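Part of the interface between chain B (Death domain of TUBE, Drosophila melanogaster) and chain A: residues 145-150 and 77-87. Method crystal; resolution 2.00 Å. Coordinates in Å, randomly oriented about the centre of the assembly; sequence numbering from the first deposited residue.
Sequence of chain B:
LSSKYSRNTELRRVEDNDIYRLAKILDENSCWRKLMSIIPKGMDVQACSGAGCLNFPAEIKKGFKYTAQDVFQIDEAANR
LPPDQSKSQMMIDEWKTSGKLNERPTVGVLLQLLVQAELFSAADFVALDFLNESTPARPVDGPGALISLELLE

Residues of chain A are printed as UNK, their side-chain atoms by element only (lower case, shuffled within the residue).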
ATOM      1  N   ALA B 145       1.493  -5.241  -9.574  1.00 31.75           N
ATOM      2  CA  ALA B 145       1.149  -5.193 -10.992  1.00 33.50           C
ATOM      3  C   ALA B 145      -0.323  -5.443 -11.289  1.00 34.62           C
ATOM      4  O   ALA B 145      -1.009  -6.172 -10.567  1.00 32.51           O
ATOM      5  CB  ALA B 145       1.998  -6.190 -11.766  1.00 33.18           C
ATOM      6  N   LEU B 146      -0.780  -4.853 -12.385  1.00 37.29           N
ATOM      7  CA  LEU B 146      -2.152  -5.007 -12.844  1.00 41.20           C
ATOM      8  C   LEU B 146      -2.244  -6.340 -13.581  1.00 43.68           C
ATOM      9  O   LEU B 146      -1.222  -6.936 -13.942  1.00 43.08           O
ATOM     10  CB  LEU B 146      -2.519  -3.859 -13.787  1.00 42.51           C
ATOM     11  CG  LEU B 146      -2.218  -2.450 -13.264  1.00 44.87           C
ATOM     12  CD1 LEU B 146      -2.602  -1.412 -14.309  1.00 42.44           C
ATOM     13  CD2 LEU B 146      -2.956  -2.205 -11.954  1.00 43.74           C
ATOM     14  N   ILE B 147      -3.465  -6.824 -13.770  1.00 46.34           N
ATOM     15  CA  ILE B 147      -3.693  -8.086 -14.464  1.00 51.30           C
ATOM     16  C   ILE B 147      -4.644  -7.827 -15.630  1.00 54.97           C
ATOM     17  O   ILE B 147      -5.705  -7.226 -15.457  1.00 55.30           O
ATOM     18  CB  ILE B 147      -4.301  -9.147 -13.512  1.00 49.96           C
ATOM     19  CG1 ILE B 147      -3.414  -9.301 -12.270  1.00 50.07           C
ATOM     20  CG2 ILE B 147      -4.432 -10.489 -14.226  1.00 49.45           C
ATOM     21  CD1 ILE B 147      -3.947 -10.262 -11.236  1.00 46.69           C
ATOM     22  N   SER B 148      -4.241  -8.245 -16.825  1.00 60.05           N
ATOM     23  CA  SER B 148      -5.059  -8.045 -18.018  1.00 65.27           C
ATOM     24  C   SER B 148      -6.078  -9.160 -18.215  1.00 66.93           C
ATOM     25  O   SER B 148      -5.874 -10.290 -17.769  1.00 67.08           O
ATOM     26  CB  SER B 148      -4.170  -7.948 -19.261  1.00 66.36           C
ATOM     27  OG  SER B 148      -3.510  -9.179 -19.502  1.00 68.78           O
ATOM     28  N   LEU B 149      -7.175  -8.830 -18.889  1.00 70.38           N
ATOM     29  CA  LEU B 149      -8.227  -9.798 -19.175  1.00 73.99           C
ATOM     30  C   LEU B 149      -8.099 -10.244 -20.631  1.00 76.20           C
ATOM     31  O   LEU B 149      -8.195  -9.424 -21.548  1.00 77.19           O
ATOM     32  CB  LEU B 149      -9.614  -9.183 -18.943  1.00 74.80           C
ATOM     33  CG  LEU B 149      -9.946  -8.563 -17.581  1.00 75.18           C
ATOM     34  CD1 LEU B 149      -9.410  -7.141 -17.509  1.00 76.08           C
ATOM     35  CD2 LEU B 149     -11.450  -8.553 -17.379  1.00 75.20           C
ATOM     36  N   GLU B 150      -7.850 -11.534 -20.837  1.00 78.52           N
ATOM     37  CA  GLU B 150      -7.709 -12.086 -22.185  1.00 81.27           C
ATOM     38  C   GLU B 150      -9.049 -12.153 -22.918  1.00 81.54           C
ATOM     39  O   GLU B 150      -9.071 -11.770 -24.108  1.00 81.77           O
ATOM     40  CB  GLU B 150      -7.076 -13.482 -22.132  1.00 82.90           C
ATOM     41  CG  GLU B 150      -5.564 -13.492 -21.945  1.00 85.62           C
ATOM     42  CD  GLU B 150      -5.115 -12.795 -20.676  1.00 87.03           C
ATOM     43  OE1 GLU B 150      -5.418 -13.304 -19.575  1.00 87.92           O
ATOM     44  OE2 GLU B 150      -4.456 -11.738 -20.782  1.00 88.13           O
TER
ATOM     45  N   UNK A  77     -11.600  -3.689  -8.109  1.00 30.27           N
ATOM     46  CA  UNK A  77     -12.435  -4.872  -8.238  1.00 30.27           C
ATOM     47  C   UNK A  77     -12.228  -5.486  -9.622  1.00 29.82           C
ATOM     48  O   UNK A  77     -12.257  -6.705  -9.771  1.00 30.76           O
ATOM     49  c   UNK A  77     -13.937  -4.544  -8.013  1.00 31.69           C
ATOM     50  c   UNK A  77     -14.775  -5.792  -8.166  1.00 31.60           C
ATOM     51  c   UNK A  77     -14.145  -3.975  -6.623  1.00 31.89           C
ATOM     52  N   UNK A  78     -11.989  -4.650 -10.629  1.00 30.50           N
ATOM     53  CA  UNK A  78     -11.764  -5.172 -11.975  1.00 31.28           C
ATOM     54  C   UNK A  78     -10.501  -6.037 -12.006  1.00 31.27           C
ATOM     55  O   UNK A  78     -10.492  -7.114 -12.604  1.00 32.15           O
ATOM     56  c   UNK A  78     -11.661  -4.044 -13.005  1.00 33.28           C
ATOM     57  c   UNK A  78     -11.446  -3.452 -15.461  1.00 39.81           C
ATOM     58  c   UNK A  78     -11.521  -4.558 -14.432  1.00 36.97           C
ATOM     59  n   UNK A  78     -12.495  -2.643 -15.541  1.00 39.18           N
ATOM     60  o   UNK A  78     -10.463  -3.336 -16.188  1.00 42.55           O
ATOM     61  N   UNK A  79      -9.449  -5.584 -11.330  1.00 29.16           N
ATOM     62  CA  UNK A  79      -8.201  -6.340 -11.286  1.00 29.87           C
ATOM     63  C   UNK A  79      -8.424  -7.661 -10.547  1.00 28.01           C
ATOM     64  O   UNK A  79      -7.881  -8.692 -10.935  1.00 27.09           O
ATOM     65  c   UNK A  79      -7.064  -5.505 -10.651  1.00 29.39           C
ATOM     66  o   UNK A  79      -6.866  -4.327 -11.443  1.00 28.11           O
ATOM     67  c   UNK A  79      -5.751  -6.291 -10.618  1.00 29.74           C
ATOM     68  N   UNK A  80      -9.284  -7.630  -9.529  1.00 29.27           N
ATOM     69  CA  UNK A  80      -9.630  -8.828  -8.765  1.00 30.14           C
ATOM     70  C   UNK A  80     -10.393  -9.789  -9.693  1.00 30.49           C
ATOM     71  O   UNK A  80     -10.169 -11.003  -9.673  1.00 29.63           O
ATOM     72  c   UNK A  80     -10.500  -8.453  -7.560  1.00 29.02           C
ATOM     73  c   UNK A  80      -9.758 -10.309  -6.018  1.00 29.57           C
ATOM     74  c   UNK A  80     -11.903  -9.061  -5.599  1.00 26.53           C
ATOM     75  c   UNK A  80     -10.967  -9.604  -6.665  1.00 28.70           C
ATOM     76  N   UNK A  81     -11.286  -9.226 -10.502  1.00 30.95           N
ATOM     77  CA  UNK A  81     -12.077  -9.982 -11.472  1.00 32.80           C
ATOM     78  C   UNK A  81     -11.118 -10.706 -12.436  1.00 35.11           C
ATOM     79  O   UNK A  81     -11.259 -11.907 -12.683  1.00 35.16           O
ATOM     80  c   UNK A  81     -15.945 -10.829 -14.803  1.00 38.05           C
ATOM     81  c   UNK A  81     -16.163 -10.762 -13.428  1.00 37.15           C
ATOM     82  c   UNK A  81     -14.008  -9.676 -13.123  1.00 37.81           C
ATOM     83  c   UNK A  81     -13.800  -9.752 -14.500  1.00 38.18           C
ATOM     84  c   UNK A  81     -12.991  -9.010 -12.231  1.00 33.46           C
ATOM     85  c   UNK A  81     -14.763 -10.324 -15.343  1.00 40.25           C
ATOM     86  c   UNK A  81     -15.194 -10.187 -12.595  1.00 37.07           C
ATOM     87  N   UNK A  82     -10.110  -9.980 -12.926  1.00 34.30           N
ATOM     88  CA  UNK A  82      -9.114 -10.538 -13.842  1.00 34.36           C
ATOM     89  C   UNK A  82      -8.302 -11.666 -13.202  1.00 33.69           C
ATOM     90  O   UNK A  82      -7.956 -12.648 -13.870  1.00 33.40           O
ATOM     91  c   UNK A  82      -8.179  -9.436 -14.350  1.00 36.24           C
ATOM     92  N   UNK A  83      -7.994 -11.528 -11.912  1.00 32.74           N
ATOM     93  CA  UNK A  83      -7.245 -12.556 -11.195  1.00 30.90           C
ATOM     94  C   UNK A  83      -8.081 -13.826 -11.128  1.00 33.14           C
ATOM     95  O   UNK A  83      -7.576 -14.926 -11.359  1.00 31.91           O
ATOM     96  c   UNK A  83      -6.889 -12.096  -9.780  1.00 29.66           C
ATOM     97  c   UNK A  83      -4.928 -13.652  -9.409  1.00 31.39           C
ATOM     98  c   UNK A  83      -6.256 -13.140  -8.846  1.00 31.12           C
ATOM     99  c   UNK A  83      -6.049 -12.540  -7.459  1.00 29.94           C
ATOM    100  N   UNK A  84      -9.355 -13.672 -10.780  1.00 32.76           N
ATOM    101  CA  UNK A  84     -10.262 -14.810 -10.702  1.00 34.08           C
ATOM    102  C   UNK A  84     -10.332 -15.466 -12.083  1.00 34.01           C
ATOM    103  O   UNK A  84     -10.278 -16.692 -12.203  1.00 31.63           O
ATOM    104  c   UNK A  84     -11.748 -13.872  -8.851  1.00 32.50           C
ATOM    105  c   UNK A  84     -12.755 -12.986  -8.466  1.00 31.68           C
ATOM    106  c   UNK A  84     -12.877 -12.570  -7.141  1.00 30.94           C
ATOM    107  c   UNK A  84     -10.853 -14.332  -7.887  1.00 27.36           C
ATOM    108  c   UNK A  84     -11.981 -13.037  -6.182  1.00 26.57           C
ATOM    109  c   UNK A  84     -10.966 -13.921  -6.554  1.00 27.86           C
ATOM    110  c   UNK A  84     -11.664 -14.354 -10.274  1.00 32.48           C
ATOM    111  N   UNK A  85     -10.409 -14.634 -13.119  1.00 35.86           N
ATOM    112  CA  UNK A  85     -10.487 -15.119 -14.495  1.00 40.23           C
ATOM    113  C   UNK A  85      -9.263 -15.958 -14.853  1.00 41.28           C
ATOM    114  O   UNK A  85      -9.393 -17.030 -15.449  1.00 40.46           O
ATOM    115  c   UNK A  85     -10.791 -14.365 -16.931  1.00 43.26           C
ATOM    116  c   UNK A  85     -10.902 -13.155 -17.846  1.00 44.29           C
ATOM    117  n   UNK A  85      -9.869 -14.243 -19.885  1.00 47.16           N
ATOM    118  c   UNK A  85     -10.628 -13.948 -15.472  1.00 40.95           C
ATOM    119  c   UNK A  85     -11.070 -13.563 -19.314  1.00 46.96           C
ATOM    120  N   UNK A  86      -8.084 -15.486 -14.448  1.00 40.90           N
ATOM    121  CA  UNK A  86      -6.836 -16.194 -14.723  1.00 43.29           C
ATOM    122  C   UNK A  86      -6.776 -17.533 -13.996  1.00 42.84           C
ATOM    123  O   UNK A  86      -6.250 -18.511 -14.526  1.00 43.94           O
ATOM    124  c   UNK A  86      -2.694 -14.374 -13.469  1.00 55.82           C
ATOM    125  c   UNK A  86      -3.129 -15.009 -14.778  1.00 54.25           C
ATOM    126  c   UNK A  86      -5.623 -15.324 -14.348  1.00 47.17           C
ATOM    127  n   UNK A  86      -1.481 -13.531 -13.693  1.00 55.50           N
ATOM    128  c   UNK A  86      -4.276 -16.002 -14.605  1.00 51.75           C
ATOM    129  N   UNK A  87      -7.332 -17.582 -12.787  1.00 40.93           N
ATOM    130  CA  UNK A  87      -7.336 -18.810 -12.003  1.00 39.19           C
ATOM    131  C   UNK A  87      -8.620 -19.614 -12.220  1.00 39.89           C
ATOM    132  O   UNK A  87      -8.873 -20.595 -11.518  1.00 37.49           O
ATOM    133  c   UNK A  87      -7.180 -18.482 -10.517  1.00 41.31           C
ATOM    134  c   UNK A  87      -5.918 -17.563  -8.567  1.00 39.02           C
ATOM    135  c   UNK A  87      -4.701 -18.790 -10.379  1.00 42.44           C
ATOM    136  c   UNK A  87      -5.859 -17.854 -10.061  1.00 42.89           C
TER
HETATM  137  O   HOH W   1      -5.749  -5.192 -13.853  1.00 44.28           O
HETATM  138  O   HOH W   2      -7.481 -12.632 -16.700  1.00 41.15           O

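Position 77, already in the helix, has three side-chain carbons, one carrying the other two, and none comes near chain B; this is V77(A). Position 78 has a chain of three carbons, the last bearing one oxygen and one nitrogen, with the oxygen approaching L149(B), the pattern of a glutamine. In Q78(A) the CB points sideways, but the extended chain brings OE1 to 4.2 Å from CD1 of L149(B).

At position 79 the first side-chain carbon carries one oxygen and one carbon; the outer carbon lies against N of I147(B) and the oxygen faces a water. This is T79(A), with CG2 3.9 Å from N of I147(B) and OG1 2.8 Å from the oxygen of water 1, which in turn accepts a hydrogen bond from N of I147(B). Position 80 has four carbons forked at the second and points away from chain B: L80(A).

One carbon followed by a six-carbon ring, its edge against L149(B), marks position 81 as phenylalanine. F81(A) meets L149(B) CD2 to CD2 at 3.9 Å. Position 82 has a single side-chain carbon, which points toward chain B and touches I147(B) and L149(B), hence A82(A). Its CB lies 3.5 Å from O of I147(B), 3.9 Å from CG2 of I147(B) and 3.8 Å from CG of L149(B), so the short side chain lets the extended backbone of chain B come close to the helix.

Four carbons forked at the second recur at position 83, the first of them against I147(B): L83(A), whose CB is 3.8 Å from CD1 of I147(B). Position 84, again one carbon and a six-carbon ring, is out of reach of this segment: F84(A).

Positions 85 and 86 each show four carbons in a row ending in nitrogen; the first runs past L149(B) to E150(B), the second brings its nitrogen near I147(B), and both are lysines. K85(A) has its CD 4.3 Å from CB of L149(B) and sets NZ 3.5 Å from N of E150(B). The same NZ lies 4.6 Å from OE1 of E150(B), near enough for attraction but beyond a salt bridge. NZ of K86(A) is 4.3 Å from CG2 of I147(B). Position 87, four carbons forked at the second, leaves helical geometry and makes no contact here: L87(A).

The contact is chiefly apolar. I147(B) and L149(B) both pack against A82(A), with L83(A) beside the isoleucine and F81(A) beside the leucine. No direct hydrogen bond crosses between the stretches; water supplies the polar links instead. Besides water 1, water 2 donates to O of A82(A) and to O of S148(B), at 2.9 and 3.0 Å from its oxygen, joining two carbonyls that could not bond to each other.

Chain A 77-87: VQTLFALFKKL
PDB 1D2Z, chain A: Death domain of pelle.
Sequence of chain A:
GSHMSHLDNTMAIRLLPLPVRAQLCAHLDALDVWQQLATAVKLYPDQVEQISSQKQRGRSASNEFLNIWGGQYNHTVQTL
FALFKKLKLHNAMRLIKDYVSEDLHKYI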